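Local atomic coordinates of MobB protein homolog (Geobacillus stearothermophilus, PDB entry 1XJC), a protein that is of unproven function but probably takes part in making the molybdopterin guanine dinucleotide cofactor, as a member of the MobB family of P-loop NTPases. Residues A[6-11]-A[110-115]; A[135-140]-A[149-154]; A[32-37]-A[96-101]. All coordinates share one frame; numbering follows the deposited sequence.

Interaction 1 (A[6-11]-A[110-115]); sequences VWQVVG and HPKVVL
The parallel sheet of this P-loop NTPase-type fold has strand 6-10 pairing with strand 112-115 near its middle, Q8 beside K112, V9 beside V113 and V10 beside V114. Backbone bonds zip the pair from Q8 N to P111 O (2.9 Å), through V113 N to Q8 O and V10 N to V113 O, up to L115 N on V10 O (2.8 Å, N-H...O 174°). At the start of the pair, P111 sets CG over the face of the W7 indole, 3.7 Å from the centroid of its five-membered ring. V6 holds CG1 anti to its backbone N (chi1 -178°), and this methyl lies over the H110 ring, toward the rim, 3.8 Å from the centroid. Further along, V10 CG2 meets V114 CG2 at 3.6 Å, while V9 CG1 and L115 CD1 are pressed tighter than usual, at 3.4 Å. G11 continues into the probable P-loop, and its O is hydrogen-bonded to K17 NZ. The K112 chain bends at its last two torsions, bringing NZ to 3.1 Å from H110 O; E108 O and A129 O bind the same nitrogen. Three carbonyl dipoles converging on one amine would probably stabilise its protonated form in a largely buried contact.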
loop_
_atom_site.group_PDB
_atom_site.type_symbol
_atom_site.label_atom_id
_atom_site.label_comp_id
_atom_site.label_asym_id
_atom_site.label_seq_id
_atom_site.Cartn_x
_atom_site.Cartn_y
_atom_site.Cartn_z
ATOM N N VAL A 6 -1.421 1.754 -9.076
ATOM C CA VAL A 6 -1.811 1.754 -7.664
ATOM C C VAL A 6 -1.734 0.372 -7.034
ATOM O O VAL A 6 -2.269 -0.577 -7.584
ATOM C CB VAL A 6 -3.271 2.238 -7.500
ATOM C CG1 VAL A 6 -3.652 2.288 -6.007
ATOM C CG2 VAL A 6 -3.444 3.610 -8.173
ATOM N N TRP A 7 -1.077 0.265 -5.881
ATOM C CA TRP A 7 -0.977 -1.006 -5.171
ATOM C C TRP A 7 -1.399 -0.815 -3.721
ATOM O O TRP A 7 -1.109 0.212 -3.119
ATOM C CB TRP A 7 0.456 -1.555 -5.196
ATOM C CG TRP A 7 0.823 -2.213 -6.494
ATOM C CD1 TRP A 7 1.044 -1.601 -7.691
ATOM C CD2 TRP A 7 0.993 -3.620 -6.719
ATOM N NE1 TRP A 7 1.340 -2.542 -8.655
ATOM C CE2 TRP A 7 1.315 -3.789 -8.084
ATOM C CE3 TRP A 7 0.902 -4.751 -5.897
ATOM C CZ2 TRP A 7 1.551 -5.052 -8.652
ATOM C CZ3 TRP A 7 1.134 -6.010 -6.457
ATOM C CH2 TRP A 7 1.454 -6.148 -7.825
ATOM N N GLN A 8 -2.062 -1.816 -3.154
ATOM C CA GLN A 8 -2.501 -1.717 -1.781
ATOM C C GLN A 8 -1.740 -2.628 -0.831
ATOM O O GLN A 8 -1.274 -3.714 -1.198
ATOM C CB GLN A 8 -3.982 -2.050 -1.680
ATOM C CG GLN A 8 -4.904 -1.011 -2.262
ATOM C CD GLN A 8 -6.342 -1.456 -2.220
ATOM O OE1 GLN A 8 -6.966 -1.495 -1.146
ATOM N NE2 GLN A 8 -6.884 -1.814 -3.380
ATOM N N VAL A 9 -1.628 -2.169 0.405
ATOM C CA VAL A 9 -0.975 -2.920 1.460
ATOM C C VAL A 9 -2.060 -3.038 2.520
ATOM O O VAL A 9 -2.510 -2.028 3.074
ATOM C CB VAL A 9 0.253 -2.165 2.010
ATOM C CG1 VAL A 9 0.769 -2.864 3.287
ATOM C CG2 VAL A 9 1.359 -2.119 0.937
ATOM N N VAL A 10 -2.519 -4.261 2.773
ATOM C CA VAL A 10 -3.576 -4.477 3.759
ATOM C C VAL A 10 -3.159 -5.430 4.877
ATOM O O VAL A 10 -2.374 -6.366 4.659
ATOM C CB VAL A 10 -4.864 -5.032 3.088
ATOM C CG1 VAL A 10 -5.376 -4.032 2.056
ATOM C CG2 VAL A 10 -4.574 -6.381 2.411
ATOM N N GLY A 11 -3.692 -5.187 6.072
ATOM C CA GLY A 11 -3.379 -6.021 7.216
ATOM C C GLY A 11 -3.813 -5.358 8.512
ATOM O O GLY A 11 -4.061 -4.140 8.558
ATOM N N HIS A 110 -7.557 -2.757 -6.211
ATOM C CA HIS A 110 -6.221 -2.604 -6.793
ATOM C C HIS A 110 -5.377 -3.824 -6.392
ATOM O O HIS A 110 -5.674 -4.480 -5.399
ATOM C CB HIS A 110 -5.581 -1.312 -6.256
ATOM C CG HIS A 110 -6.412 -0.084 -6.506
ATOM N ND1 HIS A 110 -6.578 0.462 -7.766
ATOM C CD2 HIS A 110 -7.174 0.664 -5.668
ATOM C CE1 HIS A 110 -7.406 1.489 -7.691
ATOM N NE2 HIS A 110 -7.782 1.633 -6.431
ATOM N N PRO A 111 -4.332 -4.159 -7.162
ATOM C CA PRO A 111 -3.545 -5.329 -6.744
ATOM C C PRO A 111 -3.026 -5.075 -5.334
ATOM O O PRO A 111 -2.584 -3.970 -5.021
ATOM C CB PRO A 111 -2.431 -5.401 -7.792
ATOM C CG PRO A 111 -2.320 -3.979 -8.282
ATOM C CD PRO A 111 -3.778 -3.569 -8.390
ATOM N N LYS A 112 -3.089 -6.087 -4.483
ATOM C CA LYS A 112 -2.664 -5.896 -3.105
ATOM C C LYS A 112 -1.777 -6.953 -2.485
ATOM O O LYS A 112 -1.761 -8.134 -2.894
ATOM C CB LYS A 112 -3.897 -5.713 -2.214
ATOM C CG LYS A 112 -4.986 -6.770 -2.395
ATOM C CD LYS A 112 -6.201 -6.504 -1.481
ATOM C CE LYS A 112 -6.878 -5.148 -1.772
ATOM N NZ LYS A 112 -7.651 -5.066 -3.067
ATOM N N VAL A 113 -1.015 -6.506 -1.498
ATOM C CA VAL A 113 -0.158 -7.399 -0.749
ATOM C C VAL A 113 -0.853 -7.510 0.608
ATOM O O VAL A 113 -1.209 -6.503 1.216
ATOM C CB VAL A 113 1.250 -6.816 -0.558
ATOM C CG1 VAL A 113 2.077 -7.765 0.349
ATOM C CG2 VAL A 113 1.925 -6.619 -1.931
ATOM N N VAL A 114 -1.066 -8.732 1.074
ATOM C CA VAL A 114 -1.737 -8.931 2.344
ATOM C C VAL A 114 -0.713 -9.341 3.408
ATOM O O VAL A 114 0.079 -10.277 3.196
ATOM C CB VAL A 114 -2.824 -10.038 2.216
ATOM C CG1 VAL A 114 -3.519 -10.247 3.570
ATOM C CG2 VAL A 114 -3.852 -9.663 1.125
ATOM N N LEU A 115 -0.710 -8.624 4.530
ATOM C CA LEU A 115 0.189 -8.923 5.637
ATOM C C LEU A 115 -0.630 -9.613 6.725
ATOM O O LEU A 115 -1.716 -9.140 7.110
ATOM C CB LEU A 115 0.838 -7.644 6.173
ATOM C CG LEU A 115 1.974 -7.179 5.251
ATOM C CD1 LEU A 115 1.612 -5.865 4.635
ATOM C CD2 LEU A 115 3.286 -7.078 6.031
#

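Interaction 2 (A[135-140]-A[149-154]); sequences IAWEPL and FSLADD
A136 makes both backbone bonds of this contact with 149-154, N to F149 O (2.9 Å), nearly straight on to the carbonyl, and O from L151 N. The second is longer at 3.2 Å, and its donor comes in from above the carbonyl plane, 35° out of it. Two C-H...O contacts accompany them, I135 CA to F149 O (3.3 Å) and S150 CA to A136 O, so each of these two oxygens meets an N-H and a C-H from the other segment.

This is a short parallel pairing, the end of strand 131-136 against strand 148-150, the outermost strand of the parallel sheet on this side. The type I turn S150 to D153 begins on the last strand residue and leads into helix 154-166. S150 forms an ST turn, OG accepting from A152 N at 3.0 Å, while S150 O takes D153 N.

The apolar contacts centre on I135 and L151. I135 CG2, anti to its backbone N, sits only 3.3 Å from L151 CA, a tight fit. With CG anti to its backbone N (chi1 180°), L151 sends CD1 to I135 CG2 at 3.7 Å and CD2 to W137 CD1, loosely, at 4.4 Å. I135 and F149 put their side chains on the same face, where both touch Y157 of helix 154-166, and the F149 ring also meets that of W160. Y157 OH is hydrogen-bonded to L151 O, and W137 NE1 makes a weak bond to S15 O in the probable P-loop.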
loop_
_atom_site.group_PDB
_atom_site.type_symbol
_atom_site.label_atom_id
_atom_site.label_comp_id
_atom_site.label_asym_id
_atom_site.label_seq_id
_atom_site.Cartn_x
_atom_site.Cartn_y
_atom_site.Cartn_z
ATOM N N ILE A 135 2.639 -11.606 2.968
ATOM C CA ILE A 135 3.872 -11.516 3.735
ATOM C C ILE A 135 3.383 -11.833 5.147
ATOM O O ILE A 135 2.487 -11.166 5.666
ATOM C CB ILE A 135 4.507 -10.113 3.627
ATOM C CG1 ILE A 135 4.918 -9.852 2.166
ATOM C CG2 ILE A 135 5.704 -10.006 4.578
ATOM C CD1 ILE A 135 5.499 -8.443 1.882
ATOM N N ALA A 136 3.965 -12.859 5.767
ATOM C CA ALA A 136 3.477 -13.306 7.066
ATOM C C ALA A 136 4.495 -13.516 8.164
ATOM O O ALA A 136 5.695 -13.613 7.903
ATOM C CB ALA A 136 2.699 -14.603 6.869
ATOM N N TRP A 137 3.987 -13.620 9.391
ATOM C CA TRP A 137 4.819 -13.852 10.578
ATOM C C TRP A 137 5.162 -15.340 10.667
ATOM O O TRP A 137 6.178 -15.712 11.236
ATOM C CB TRP A 137 4.058 -13.517 11.858
ATOM C CG TRP A 137 3.870 -12.092 12.233
ATOM C CD1 TRP A 137 3.781 -11.010 11.405
ATOM C CD2 TRP A 137 3.582 -11.616 13.550
ATOM N NE1 TRP A 137 3.440 -9.881 12.131
ATOM C CE2 TRP A 137 3.312 -10.230 13.450
ATOM C CE3 TRP A 137 3.520 -12.229 14.809
ATOM C CZ2 TRP A 137 2.984 -9.450 14.563
ATOM C CZ3 TRP A 137 3.194 -11.449 15.916
ATOM C CH2 TRP A 137 2.930 -10.072 15.781
ATOM N N GLU A 138 4.271 -16.176 10.142
ATOM C CA GLU A 138 4.438 -17.633 10.182
ATOM C C GLU A 138 3.841 -18.257 8.930
ATOM O O GLU A 138 3.129 -17.588 8.189
ATOM C CB GLU A 138 3.729 -18.214 11.409
ATOM C CG GLU A 138 2.289 -17.732 11.583
ATOM C CD GLU A 138 1.461 -18.654 12.468
ATOM O OE1 GLU A 138 2.057 -19.348 13.325
ATOM O OE2 GLU A 138 0.211 -18.680 12.311
ATOM N N PRO A 139 4.129 -19.550 8.674
ATOM C CA PRO A 139 3.601 -20.246 7.493
ATOM C C PRO A 139 2.084 -20.418 7.617
ATOM O O PRO A 139 1.560 -20.458 8.729
ATOM C CB PRO A 139 4.348 -21.573 7.513
ATOM C CG PRO A 139 4.545 -21.817 8.991
ATOM C CD PRO A 139 4.962 -20.453 9.492
ATOM N N LEU A 140 1.388 -20.522 6.489
ATOM C CA LEU A 140 -0.067 -20.656 6.505
ATOM C C LEU A 140 -0.550 -22.052 6.117
ATOM O O LEU A 140 0.111 -22.759 5.367
ATOM C CB LEU A 140 -0.689 -19.618 5.566
ATOM C CG LEU A 140 -0.322 -18.171 5.889
ATOM C CD1 LEU A 140 -0.748 -17.244 4.753
ATOM C CD2 LEU A 140 -0.977 -17.784 7.208
ATOM N N PHE A 149 5.753 -14.841 1.610
ATOM C CA PHE A 149 7.114 -14.514 2.037
ATOM C C PHE A 149 7.093 -14.243 3.547
ATOM O O PHE A 149 6.056 -13.919 4.143
ATOM C CB PHE A 149 7.639 -13.222 1.371
ATOM C CG PHE A 149 7.641 -13.225 -0.145
ATOM C CD1 PHE A 149 8.779 -13.609 -0.860
ATOM C CD2 PHE A 149 6.519 -12.776 -0.858
ATOM C CE1 PHE A 149 8.807 -13.541 -2.256
ATOM C CE2 PHE A 149 6.530 -12.704 -2.254
ATOM C CZ PHE A 149 7.672 -13.084 -2.959
ATOM N N SER A 150 8.254 -14.358 4.162
ATOM C CA SER A 150 8.387 -14.040 5.566
ATOM C C SER A 150 8.588 -12.525 5.602
ATOM O O SER A 150 9.243 -11.949 4.720
ATOM C CB SER A 150 9.630 -14.716 6.159
ATOM O OG SER A 150 10.063 -14.022 7.321
ATOM N N LEU A 151 8.024 -11.881 6.619
ATOM C CA LEU A 151 8.178 -10.435 6.795
ATOM C C LEU A 151 9.669 -10.061 6.913
ATOM O O LEU A 151 10.092 -8.944 6.563
ATOM C CB LEU A 151 7.425 -9.999 8.062
ATOM C CG LEU A 151 7.500 -8.509 8.386
ATOM C CD1 LEU A 151 6.819 -7.728 7.235
ATOM C CD2 LEU A 151 6.828 -8.232 9.755
ATOM N N ALA A 152 10.482 -11.003 7.384
ATOM C CA ALA A 152 11.918 -10.746 7.528
ATOM C C ALA A 152 12.665 -10.834 6.194
ATOM O O ALA A 152 13.791 -10.355 6.065
ATOM C CB ALA A 152 12.534 -11.758 8.516
ATOM N N ASP A 153 12.028 -11.418 5.189
ATOM C CA ASP A 153 12.704 -11.634 3.905
ATOM C C ASP A 153 12.523 -10.541 2.855
ATOM O O ASP A 153 12.202 -10.837 1.699
ATOM C CB ASP A 153 12.226 -12.993 3.387
ATOM C CG ASP A 153 13.037 -13.518 2.214
ATOM O OD1 ASP A 153 14.243 -13.213 2.111
ATOM O OD2 ASP A 153 12.439 -14.267 1.410
ATOM N N ASP A 154 12.725 -9.282 3.244
ATOM C CA ASP A 154 12.557 -8.175 2.300
ATOM C C ASP A 154 13.585 -8.210 1.166
ATOM O O ASP A 154 13.328 -7.676 0.091
ATOM C CB ASP A 154 12.619 -6.804 3.006
ATOM C CG ASP A 154 13.908 -6.600 3.803
ATOM O OD1 ASP A 154 14.135 -7.326 4.797
ATOM O OD2 ASP A 154 14.695 -5.706 3.437
#

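Interaction 3 (A[32-37]-A[96-101]); sequences GWRVGT and RLDLVL
R34 meets R96 and D98 just before strand 35-37 pairs in parallel with strand 99-101, at the edge of the parallel sheet of the P-loop NTPase-type fold, where strand 35-39 is outermost. Its backbone is held first: R34 N donates to D98 OD2 at 2.7 Å, using the anti lone pair of that oxygen, and R34 O accepts D98 N at 2.7 Å with a weaker, longer bond from L99 N.

Along the side chain, CB lies 3.5 Å from D98 OD2, and CG stays close to the same oxygen. CD then passes over to R96 O, at 3.2 Å. A bend at chi3 (59°) places NE where it makes a weak bond to R96 O, 3.1 Å away with N-H...O at 129°. CZ has R96 NH2 over the face of its group, 3.5 Å off. The two guanidiniums are stacked, centres 4.0 Å apart and planes 17° apart. NH2 is hydrogen-bonded to L95 O; that carbonyl, with R96 O, probably eases the repulsion between the like charges. With an alanine here, R96 would probably lose the flat group it stacks on and be freer to turn, and L95 O would lose this donor.

Beyond R34 the strands join by G36 N to L99 O and L101 N to G36 O. On one face W33 brings its ring edge to L99 CD2, while helix 154-166 packs against both residues. On the other, L97 CD1 comes to 3.9 Å from G36 CA, in the place a CB on that residue would claim.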
loop_
_atom_site.group_PDB
_atom_site.type_symbol
_atom_site.label_atom_id
_atom_site.label_comp_id
_atom_site.label_asym_id
_atom_site.label_seq_id
_atom_site.Cartn_x
_atom_site.Cartn_y
_atom_site.Cartn_z
ATOM N N GLY A 32 14.417 6.250 -8.436
ATOM C CA GLY A 32 14.061 7.530 -9.021
ATOM C C GLY A 32 12.594 7.675 -9.417
ATOM O O GLY A 32 12.241 8.604 -10.143
ATOM N N TRP A 33 11.732 6.779 -8.946
ATOM C CA TRP A 33 10.311 6.868 -9.284
ATOM C C TRP A 33 9.603 8.013 -8.540
ATOM O O TRP A 33 10.052 8.456 -7.473
ATOM C CB TRP A 33 9.600 5.552 -8.954
ATOM C CG TRP A 33 10.023 4.373 -9.803
ATOM C CD1 TRP A 33 10.932 4.374 -10.830
ATOM C CD2 TRP A 33 9.541 3.029 -9.695
ATOM N NE1 TRP A 33 11.043 3.108 -11.366
ATOM C CE2 TRP A 33 10.202 2.263 -10.686
ATOM C CE3 TRP A 33 8.612 2.392 -8.855
ATOM C CZ2 TRP A 33 9.965 0.891 -10.861
ATOM C CZ3 TRP A 33 8.378 1.023 -9.028
ATOM C CH2 TRP A 33 9.056 0.291 -10.027
ATOM N N ARG A 34 8.504 8.488 -9.127
ATOM C CA ARG A 34 7.675 9.536 -8.531
ATOM C C ARG A 34 6.627 8.719 -7.774
ATOM O O ARG A 34 5.773 8.057 -8.388
ATOM C CB ARG A 34 7.042 10.404 -9.632
ATOM C CG ARG A 34 8.072 11.269 -10.411
ATOM C CD ARG A 34 7.394 12.095 -11.527
ATOM N NE ARG A 34 6.366 12.991 -10.993
ATOM C CZ ARG A 34 6.621 14.072 -10.256
ATOM N NH1 ARG A 34 7.876 14.399 -9.968
ATOM N NH2 ARG A 34 5.626 14.823 -9.795
ATOM N N VAL A 35 6.704 8.755 -6.443
ATOM C CA VAL A 35 5.816 7.955 -5.596
ATOM C C VAL A 35 4.808 8.742 -4.775
ATOM O O VAL A 35 5.092 9.862 -4.330
ATOM C CB VAL A 35 6.647 7.110 -4.583
ATOM C CG1 VAL A 35 5.717 6.251 -3.694
ATOM C CG2 VAL A 35 7.640 6.232 -5.339
ATOM N N GLY A 36 3.635 8.146 -4.578
ATOM C CA GLY A 36 2.614 8.761 -3.748
ATOM C C GLY A 36 2.164 7.711 -2.745
ATOM O O GLY A 36 2.218 6.524 -3.057
ATOM N N THR A 37 1.780 8.106 -1.531
ATOM C CA THR A 37 1.267 7.130 -0.568
ATOM C C THR A 37 -0.042 7.654 0.011
ATOM O O THR A 37 -0.250 8.864 0.072
ATOM C CB THR A 37 2.245 6.849 0.613
ATOM O OG1 THR A 37 2.494 8.059 1.341
ATOM C CG2 THR A 37 3.574 6.279 0.085
ATOM N N ARG A 96 1.756 13.086 -12.197
ATOM C CA ARG A 96 2.582 12.141 -12.972
ATOM C C ARG A 96 3.311 11.111 -12.112
ATOM O O ARG A 96 4.513 10.915 -12.276
ATOM C CB ARG A 96 3.650 12.898 -13.772
ATOM C CG ARG A 96 3.124 13.904 -14.785
ATOM C CD ARG A 96 4.278 14.729 -15.356
ATOM N NE ARG A 96 4.980 15.479 -14.310
ATOM C CZ ARG A 96 6.284 15.381 -14.060
ATOM N NH1 ARG A 96 7.047 14.562 -14.782
ATOM N NH2 ARG A 96 6.828 16.100 -13.087
ATOM N N LEU A 97 2.595 10.456 -11.206
ATOM C CA LEU A 97 3.208 9.460 -10.338
ATOM C C LEU A 97 3.416 8.122 -11.049
ATOM O O LEU A 97 2.599 7.719 -11.883
ATOM C CB LEU A 97 2.345 9.268 -9.086
ATOM C CG LEU A 97 2.163 10.543 -8.249
ATOM C CD1 LEU A 97 1.253 10.259 -7.055
ATOM C CD2 LEU A 97 3.522 11.056 -7.784
ATOM N N ASP A 98 4.520 7.455 -10.729
ATOM C CA ASP A 98 4.835 6.148 -11.302
ATOM C C ASP A 98 4.249 5.029 -10.450
ATOM O O ASP A 98 4.013 3.925 -10.938
ATOM C CB ASP A 98 6.355 5.934 -11.376
ATOM C CG ASP A 98 7.054 6.977 -12.239
ATOM O OD1 ASP A 98 6.759 7.024 -13.454
ATOM O OD2 ASP A 98 7.880 7.751 -11.693
ATOM N N LEU A 99 4.024 5.323 -9.174
ATOM C CA LEU A 99 3.534 4.328 -8.231
ATOM C C LEU A 99 2.830 4.996 -7.062
ATOM O O LEU A 99 3.314 5.993 -6.523
ATOM C CB LEU A 99 4.720 3.512 -7.675
ATOM C CG LEU A 99 4.427 2.535 -6.520
ATOM C CD1 LEU A 99 3.575 1.370 -7.057
ATOM C CD2 LEU A 99 5.732 2.004 -5.890
ATOM N N VAL A 100 1.693 4.433 -6.680
ATOM C CA VAL A 100 0.937 4.918 -5.534
ATOM C C VAL A 100 0.713 3.716 -4.627
ATOM O O VAL A 100 0.117 2.714 -5.043
ATOM C CB VAL A 100 -0.459 5.503 -5.931
ATOM C CG1 VAL A 100 -1.183 6.012 -4.671
ATOM C CG2 VAL A 100 -0.272 6.652 -6.921
ATOM N N LEU A 101 1.220 3.805 -3.402
ATOM C CA LEU A 101 1.048 2.730 -2.444
ATOM C C LEU A 101 -0.030 3.155 -1.476
ATOM O O LEU A 101 0.078 4.204 -0.812
ATOM C CB LEU A 101 2.351 2.450 -1.691
ATOM C CG LEU A 101 3.438 1.927 -2.632
ATOM C CD1 LEU A 101 4.763 1.845 -1.877
ATOM C CD2 LEU A 101 3.039 0.529 -3.171
#

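All three contacts pair parallel strands of one sheet. Interaction 1 lies in the middle, about 5 Å between its centre and that of the chain, and is mostly buried; interactions 2 and 3 flank it on opposite sides of the chain's centre, their own centres about 25 Å apart, and are partly exposed. Interaction 1 touches both: V114 O probably bonds to I135 N, and W7 N to V100 O. The chemistry follows the place. In the middle, valines, CH-pi contacts on W7 and H110 and an amine gripped by carbonyls prevail; in interaction 3 a pair of stacked arginines and an aspartate close the surface end of the pairing; in interaction 2 a brief ladder gives way to turns.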